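Putative trimethylamine methyltransferase (Rhizobium meliloti, PDB 4YYC) is a trimethylamine methyltransferase of the MttB family that probably transfers a methyl group from a methylated amine. Local coordinates at the interface of chains A and B. Numbering follows the deposited sequence. Chains: chain A/B, Putative trimethylamine methyltransferase.

Three separate patches of one two-fold symmetric interface are described, each with a twin in which the chains are exchanged. The centres of their C-alpha atoms lie about 36 Å apart for contacts 1 and 2, about 31 Å for contacts 1 and 3, and about 36 Å for contacts 2 and 3. They share no residue, but all draw on the C-terminal part of the chain: helix 404-420 in contact 2, residues between 430 and 450 in contact 3, helix 470-475 in contact 1. This is consistent with an intertwined dimer, though the structure alone does not show the biological assembly.

Contact 1: the interface of chains A and B. Residues chain A 469-471, 473; chain B 147, 153, 364, 397.
The ring of A:Phe470 and the guanidinium of B:Arg153 lie stacked, their planes 2° apart, where the short helix 470-475 of one MttB-family chain packs on its partner. The arginine runs antiparallel to the phenyl side chain. B:Arg153 CD sits over the middle of the ring, 3.5 Å from its centroid, and NE and CZ continue the overlap toward CG and CD2 at the rim. The arginine gets there because its chain is extended, with CG anti to the backbone N (chi1 -173°). Its rotation is fixed from within chain B: NE and NH2 grip B:Glu397 side-on, NE donating to OE1 at 2.9 Å and NH2 to OE2 at 2.8 Å, each on a syn lone pair. This salt bridge leaves the flat face to the aromatic ring, which suits the broad guanidinium. One water links A:Phe470 N to B:Glu397 OE2, and another links A:Glu471 OE2 to B:Arg153 NH1. From 4.5 Å (A:Glu471 OE2 to B:Arg153 NH1), that carboxylate would probably help to balance a positive charge on the arginine. B:Arg147 turns its guanidinium 75° from the phenyl plane, bringing NH2 to 3.6 Å from A:Phe470 CE1. B:Lys364 lays its aliphatic chain on A:Trp473, with CB over the six-membered ring at 3.6 Å from its centroid. Bends at chi2 and chi3 carry CE back over the indole to A:Trp473 CG, 3.9 Å away.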
loop_
_atom_site.group_PDB
_atom_site.type_symbol
_atom_site.label_atom_id
_atom_site.label_comp_id
_atom_site.label_asym_id
_atom_site.label_seq_id
_atom_site.Cartn_x
_atom_site.Cartn_y
_atom_site.Cartn_z
ATOM N N SER A 469 12.257 -9.452 -19.830
ATOM C CA SER A 469 11.224 -9.951 -20.752
ATOM C C SER A 469 10.730 -11.311 -20.356
ATOM O O SER A 469 11.442 -12.063 -19.688
ATOM C CB SER A 469 11.791 -10.073 -22.178
ATOM O OG SER A 469 12.828 -11.063 -22.241
ATOM N N PHE A 470 9.528 -11.663 -20.789
ATOM C CA PHE A 470 9.015 -13.036 -20.660
ATOM C C PHE A 470 10.038 -14.054 -21.148
ATOM O O PHE A 470 10.311 -15.056 -20.501
ATOM C CB PHE A 470 7.675 -13.225 -21.420
ATOM C CG PHE A 470 7.275 -14.640 -21.556
ATOM C CD1 PHE A 470 6.815 -15.356 -20.480
ATOM C CD2 PHE A 470 7.423 -15.286 -22.760
ATOM C CE1 PHE A 470 6.476 -16.690 -20.603
ATOM C CE2 PHE A 470 7.083 -16.610 -22.895
ATOM C CZ PHE A 470 6.624 -17.310 -21.816
ATOM N N GLU A 471 10.630 -13.789 -22.309
ATOM C CA GLU A 471 11.546 -14.735 -22.924
ATOM C C GLU A 471 12.753 -14.981 -22.044
ATOM O O GLU A 471 13.153 -16.119 -21.876
ATOM C CB GLU A 471 11.957 -14.283 -24.315
ATOM C CG GLU A 471 10.851 -14.365 -25.363
ATOM C CD GLU A 471 9.771 -13.300 -25.265
ATOM O OE1 GLU A 471 9.985 -12.200 -24.654
ATOM O OE2 GLU A 471 8.700 -13.649 -25.866
ATOM N N TRP A 473 12.944 -14.478 -18.759
ATOM C CA TRP A 473 12.475 -15.081 -17.511
ATOM C C TRP A 473 12.159 -16.578 -17.699
ATOM O O TRP A 473 12.445 -17.397 -16.824
ATOM C CB TRP A 473 11.271 -14.284 -17.005
ATOM C CG TRP A 473 10.479 -14.887 -15.870
ATOM C CD1 TRP A 473 10.683 -14.714 -14.533
ATOM C CD2 TRP A 473 9.324 -15.724 -16.001
ATOM N NE1 TRP A 473 9.682 -15.380 -13.822
ATOM C CE2 TRP A 473 8.858 -16.014 -14.707
ATOM C CE3 TRP A 473 8.616 -16.210 -17.086
ATOM C CZ2 TRP A 473 7.745 -16.841 -14.478
ATOM C CZ3 TRP A 473 7.498 -17.013 -16.855
ATOM C CH2 TRP A 473 7.075 -17.309 -15.563
ATOM N N ARG B 147 -2.949 -14.501 -20.178
ATOM C CA ARG B 147 -2.657 -15.729 -19.481
ATOM C C ARG B 147 -3.966 -16.389 -19.194
ATOM O O ARG B 147 -4.746 -15.847 -18.393
ATOM C CB ARG B 147 -1.926 -15.436 -18.183
ATOM C CG ARG B 147 -0.477 -15.392 -18.370
ATOM C CD ARG B 147 0.191 -16.764 -18.355
ATOM N NE ARG B 147 1.595 -16.549 -18.311
ATOM C CZ ARG B 147 2.503 -17.484 -18.414
ATOM N NH1 ARG B 147 2.180 -18.759 -18.624
ATOM N NH2 ARG B 147 3.757 -17.120 -18.348
ATOM N N ARG B 153 0.234 -18.693 -21.948
ATOM C CA ARG B 153 0.452 -17.330 -22.430
ATOM C C ARG B 153 0.282 -17.378 -23.937
ATOM O O ARG B 153 1.067 -18.046 -24.619
ATOM C CB ARG B 153 1.838 -16.829 -22.076
ATOM C CG ARG B 153 2.127 -15.380 -22.376
ATOM C CD ARG B 153 3.553 -15.025 -22.040
ATOM N NE ARG B 153 3.952 -13.673 -22.350
ATOM C CZ ARG B 153 4.386 -13.244 -23.528
ATOM N NH1 ARG B 153 4.421 -14.061 -24.588
ATOM N NH2 ARG B 153 4.802 -12.009 -23.651
ATOM N N LYS B 364 5.999 -11.617 -14.326
ATOM C CA LYS B 364 5.436 -12.493 -15.347
ATOM C C LYS B 364 4.323 -13.396 -14.829
ATOM O O LYS B 364 3.631 -14.046 -15.612
ATOM C CB LYS B 364 6.548 -13.326 -16.002
ATOM C CG LYS B 364 7.259 -12.617 -17.160
ATOM C CD LYS B 364 7.862 -11.269 -16.902
ATOM C CE LYS B 364 8.990 -11.318 -15.921
ATOM N NZ LYS B 364 9.529 -9.957 -15.677
ATOM N N GLU B 397 2.883 -8.413 -16.454
ATOM C CA GLU B 397 3.974 -8.442 -17.383
ATOM C C GLU B 397 4.134 -7.081 -18.050
ATOM O O GLU B 397 4.304 -6.965 -19.259
ATOM C CB GLU B 397 3.809 -9.607 -18.400
ATOM C CG GLU B 397 5.110 -9.998 -19.038
ATOM C CD GLU B 397 4.916 -10.974 -20.166
ATOM O OE1 GLU B 397 4.416 -12.113 -19.929
ATOM O OE2 GLU B 397 5.207 -10.605 -21.314
HETATM O O HOH W 1 7.757 -9.658 -21.726
HETATM O O HOH W 2 6.214 -12.941 -26.679
#

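Contact 2: the interface of chains A and B. Residues chain A 53, 334, 337-338; chain B 420, 423-424.
A:Leu338 and the selenomethionine B:Met420, where selenium stands in place of methionine's sulfur, overlap head to tail, the main apolar pairing between helix 334-350 of one MttB-family chain and the end of helix 404-420 of the other. The branched tip of the leucine meets the selenium: A:Leu338 CD2 lies 3.7 Å from B:Met420 SE, with CG almost as near. Methionine suits the place through its flexible, unbranched chain: bends at chi2 (79°) and chi3 (73°) turn its terminal methyl to the helix start, where CE touches A:Pro334 CA at 3.6 Å. The same methyl meets A:Ser337 CB at 3.9 Å, and the small serine probably helps it come close to the helix. Beyond the leucine, A:Val53 and B:Val424 cross at about a right angle, CG2 to CG2 at 4.0 Å, a compact meeting of beta-branched side chains. An alanine in place of A:Leu338 would probably open a gap beside the selenium and leave the bent chain of B:Met420 freer to turn.

Contacts with backbone atoms complete the patch. A:Leu338 CD1 rests 3.6 Å from B:Gly423 O, a van der Waals contact beside a residue whose positive phi (71°) suits glycine. Polar linkage comes through a water 2.7 Å from A:Val53 O and 2.9 Å from B:Val424 N. The patch thus joins the two chains mainly by apolar contact, with a water bridge between backbones helping to hold the dimer seen in the crystal.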
loop_
_atom_site.group_PDB
_atom_site.type_symbol
_atom_site.label_atom_id
_atom_site.label_comp_id
_atom_site.label_asym_id
_atom_site.label_seq_id
_atom_site.Cartn_x
_atom_site.Cartn_y
_atom_site.Cartn_z
ATOM N N VAL A 53 -6.827 9.922 9.457
ATOM C CA VAL A 53 -8.187 9.507 9.245
ATOM C C VAL A 53 -9.238 10.107 10.172
ATOM O O VAL A 53 -10.403 9.983 9.878
ATOM C CB VAL A 53 -8.319 7.992 9.212
ATOM C CG1 VAL A 53 -7.406 7.437 8.114
ATOM C CG2 VAL A 53 -7.999 7.381 10.563
ATOM N N PRO A 334 -9.442 -3.378 5.474
ATOM C CA PRO A 334 -9.513 -1.925 5.730
ATOM C C PRO A 334 -9.531 -1.536 7.193
ATOM O O PRO A 334 -8.866 -0.571 7.593
ATOM C CB PRO A 334 -10.829 -1.521 5.065
ATOM C CG PRO A 334 -11.068 -2.559 4.034
ATOM C CD PRO A 334 -10.492 -3.833 4.549
ATOM N N SER A 337 -6.247 -1.094 9.143
ATOM C CA SER A 337 -5.496 0.056 8.667
ATOM C C SER A 337 -6.082 1.342 9.251
ATOM O O SER A 337 -5.348 2.236 9.675
ATOM C CB SER A 337 -5.437 0.140 7.140
ATOM O OG SER A 337 -4.478 -0.811 6.661
ATOM N N LEU A 338 -7.386 1.450 9.245
ATOM C CA LEU A 338 -8.030 2.637 9.804
ATOM C C LEU A 338 -7.775 2.767 11.294
ATOM O O LEU A 338 -7.467 3.860 11.792
ATOM C CB LEU A 338 -9.549 2.615 9.566
ATOM C CG LEU A 338 -9.929 2.760 8.086
ATOM C CD1 LEU A 338 -11.423 2.464 7.895
ATOM C CD2 LEU A 338 -9.566 4.076 7.460
HETATM N N MSE B 420 -12.390 0.950 2.356
HETATM C CA MSE B 420 -11.439 1.884 2.995
HETATM C C MSE B 420 -11.852 3.310 2.789
HETATM O O MSE B 420 -11.762 4.159 3.684
HETATM C CB MSE B 420 -10.029 1.664 2.419
HETATM C CG MSE B 420 -8.947 2.622 2.923
HETATM SE SE MSE B 420 -8.438 1.924 4.690
HETATM C CE MSE B 420 -7.492 0.421 3.830
ATOM N N GLY B 423 -13.912 5.530 5.149
ATOM C CA GLY B 423 -13.284 6.111 6.353
ATOM C C GLY B 423 -13.892 5.558 7.635
ATOM O O GLY B 423 -14.465 4.459 7.645
ATOM N N VAL B 424 -13.788 6.332 8.704
ATOM C CA VAL B 424 -14.133 5.834 10.053
ATOM C C VAL B 424 -15.530 6.262 10.439
ATOM O O VAL B 424 -15.823 7.467 10.446
ATOM C CB VAL B 424 -13.159 6.353 11.110
ATOM C CG1 VAL B 424 -13.530 5.828 12.512
ATOM C CG2 VAL B 424 -11.751 5.939 10.758
HETATM O O HOH W 3 -12.394 8.856 8.475
#

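Contact 3: the interface of chains A and B. Residues chain A 430-432, 436, 445, 450; chain B 283, 285, 288.
The turn leading into helix 286-307 of chain B meets the segment around the short helices 428-431 and 433-439 of chain A, where B:Pro283 lies on the ring of A:Tyr445. The proline lies alongside the tyrosine, its nitrogen 3.6 Å above the ring plane of A:Tyr445 and over its centre. Proline suits this spot because its compact, rigid ring covers an aromatic face, and its nitrogen carries no N-H that would need a partner. Its CD is 3.7 Å from A:Tyr445 CZ. Other atoms of the pyrrolidine are used as well: CG meets A:Ile436 CG1 at 3.7 Å, while CB faces A:Ala432 CB at 3.8 Å. That small alanine methyl also lies 4.0 Å from B:Gly288 CA. Lacking a side chain, B:Gly288 lets the helix's first turn come near A:Gln431 O, 3.5 Å from B:Gly288 CA.

Polar recognition falls to B:Thr285. With chi1 at 58°, its hydroxyl lies between the backbone N and the carbonyl carbon, while the methyl CG2 points to A:Ala430 CA and the poorly ordered A:His450. Threonine thus offers a donor on one branch and an apolar surface on the other. Its OG1 donates to A:Ala430 O at 2.7 Å, in the carbonyl plane and on a lone pair, with an angle of 136° at the oxygen.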
loop_
_atom_site.group_PDB
_atom_site.type_symbol
_atom_site.label_atom_id
_atom_site.label_comp_id
_atom_site.label_asym_id
_atom_site.label_seq_id
_atom_site.Cartn_x
_atom_site.Cartn_y
_atom_site.Cartn_z
ATOM N N ALA A 430 17.354 18.348 -9.417
ATOM C CA ALA A 430 16.144 17.526 -9.483
ATOM C C ALA A 430 15.072 18.137 -10.409
ATOM O O ALA A 430 14.319 17.407 -11.078
ATOM C CB ALA A 430 15.588 17.291 -8.082
ATOM N N GLN A 431 15.009 19.464 -10.453
ATOM C CA GLN A 431 14.079 20.135 -11.356
ATOM C C GLN A 431 14.321 19.792 -12.845
ATOM O O GLN A 431 13.400 19.799 -13.641
ATOM C CB GLN A 431 14.107 21.632 -11.140
ATOM C CG GLN A 431 13.477 22.066 -9.830
ATOM C CD GLN A 431 13.796 23.520 -9.501
ATOM O OE1 GLN A 431 13.546 24.411 -10.309
ATOM N NE2 GLN A 431 14.321 23.765 -8.311
ATOM N N ALA A 432 15.577 19.527 -13.194
ATOM C CA ALA A 432 15.946 18.950 -14.471
ATOM C C ALA A 432 15.630 19.804 -15.673
ATOM O O ALA A 432 15.416 19.273 -16.742
ATOM C CB ALA A 432 15.290 17.560 -14.623
ATOM N N ILE A 436 15.519 18.665 -19.735
ATOM C CA ILE A 436 14.304 18.831 -20.573
ATOM C C ILE A 436 14.639 19.645 -21.858
ATOM O O ILE A 436 14.243 19.283 -22.971
ATOM C CB ILE A 436 13.130 19.445 -19.773
ATOM C CG1 ILE A 436 12.745 18.529 -18.590
ATOM C CG2 ILE A 436 11.926 19.676 -20.689
ATOM C CD1 ILE A 436 11.695 19.099 -17.675
ATOM N N TYR A 445 15.726 10.385 -22.809
ATOM C CA TYR A 445 16.623 10.795 -21.751
ATOM C C TYR A 445 17.673 9.745 -21.326
ATOM O O TYR A 445 18.469 10.035 -20.410
ATOM C CB TYR A 445 15.807 11.145 -20.514
ATOM C CG TYR A 445 14.946 12.385 -20.656
ATOM C CD1 TYR A 445 13.691 12.323 -21.230
ATOM C CD2 TYR A 445 15.374 13.604 -20.133
ATOM C CE1 TYR A 445 12.878 13.459 -21.327
ATOM C CE2 TYR A 445 14.586 14.745 -20.226
ATOM C CZ TYR A 445 13.343 14.671 -20.827
ATOM O OH TYR A 445 12.561 15.797 -20.896
ATOM N N HIS A 450 22.393 13.680 -16.720
ATOM C CA HIS A 450 21.387 13.791 -15.676
ATOM C C HIS A 450 20.808 12.426 -15.316
ATOM O O HIS A 450 20.688 12.107 -14.141
ATOM C CB HIS A 450 20.269 14.736 -16.109
ATOM C CG HIS A 450 19.377 15.156 -14.989
ATOM N ND1 HIS A 450 18.168 14.540 -14.734
ATOM C CD2 HIS A 450 19.517 16.124 -14.051
ATOM C CE1 HIS A 450 17.599 15.119 -13.691
ATOM N NE2 HIS A 450 18.396 16.083 -13.260
ATOM N N PRO B 283 12.636 13.022 -17.508
ATOM C CA PRO B 283 13.811 13.004 -16.653
ATOM C C PRO B 283 13.721 11.920 -15.591
ATOM O O PRO B 283 12.614 11.487 -15.221
ATOM C CB PRO B 283 13.810 14.376 -16.001
ATOM C CG PRO B 283 12.996 15.223 -16.942
ATOM C CD PRO B 283 11.945 14.328 -17.469
ATOM N N THR B 285 14.331 12.162 -12.516
ATOM C CA THR B 285 13.845 12.671 -11.229
ATOM C C THR B 285 12.323 12.937 -11.178
ATOM O O THR B 285 11.666 13.186 -12.200
ATOM C CB THR B 285 14.578 13.960 -10.867
ATOM O OG1 THR B 285 14.347 14.879 -11.929
ATOM C CG2 THR B 285 16.058 13.722 -10.696
ATOM N N GLY B 288 11.405 16.657 -12.251
ATOM C CA GLY B 288 11.484 16.843 -13.692
ATOM C C GLY B 288 10.381 16.127 -14.442
ATOM O O GLY B 288 9.838 16.670 -15.421
#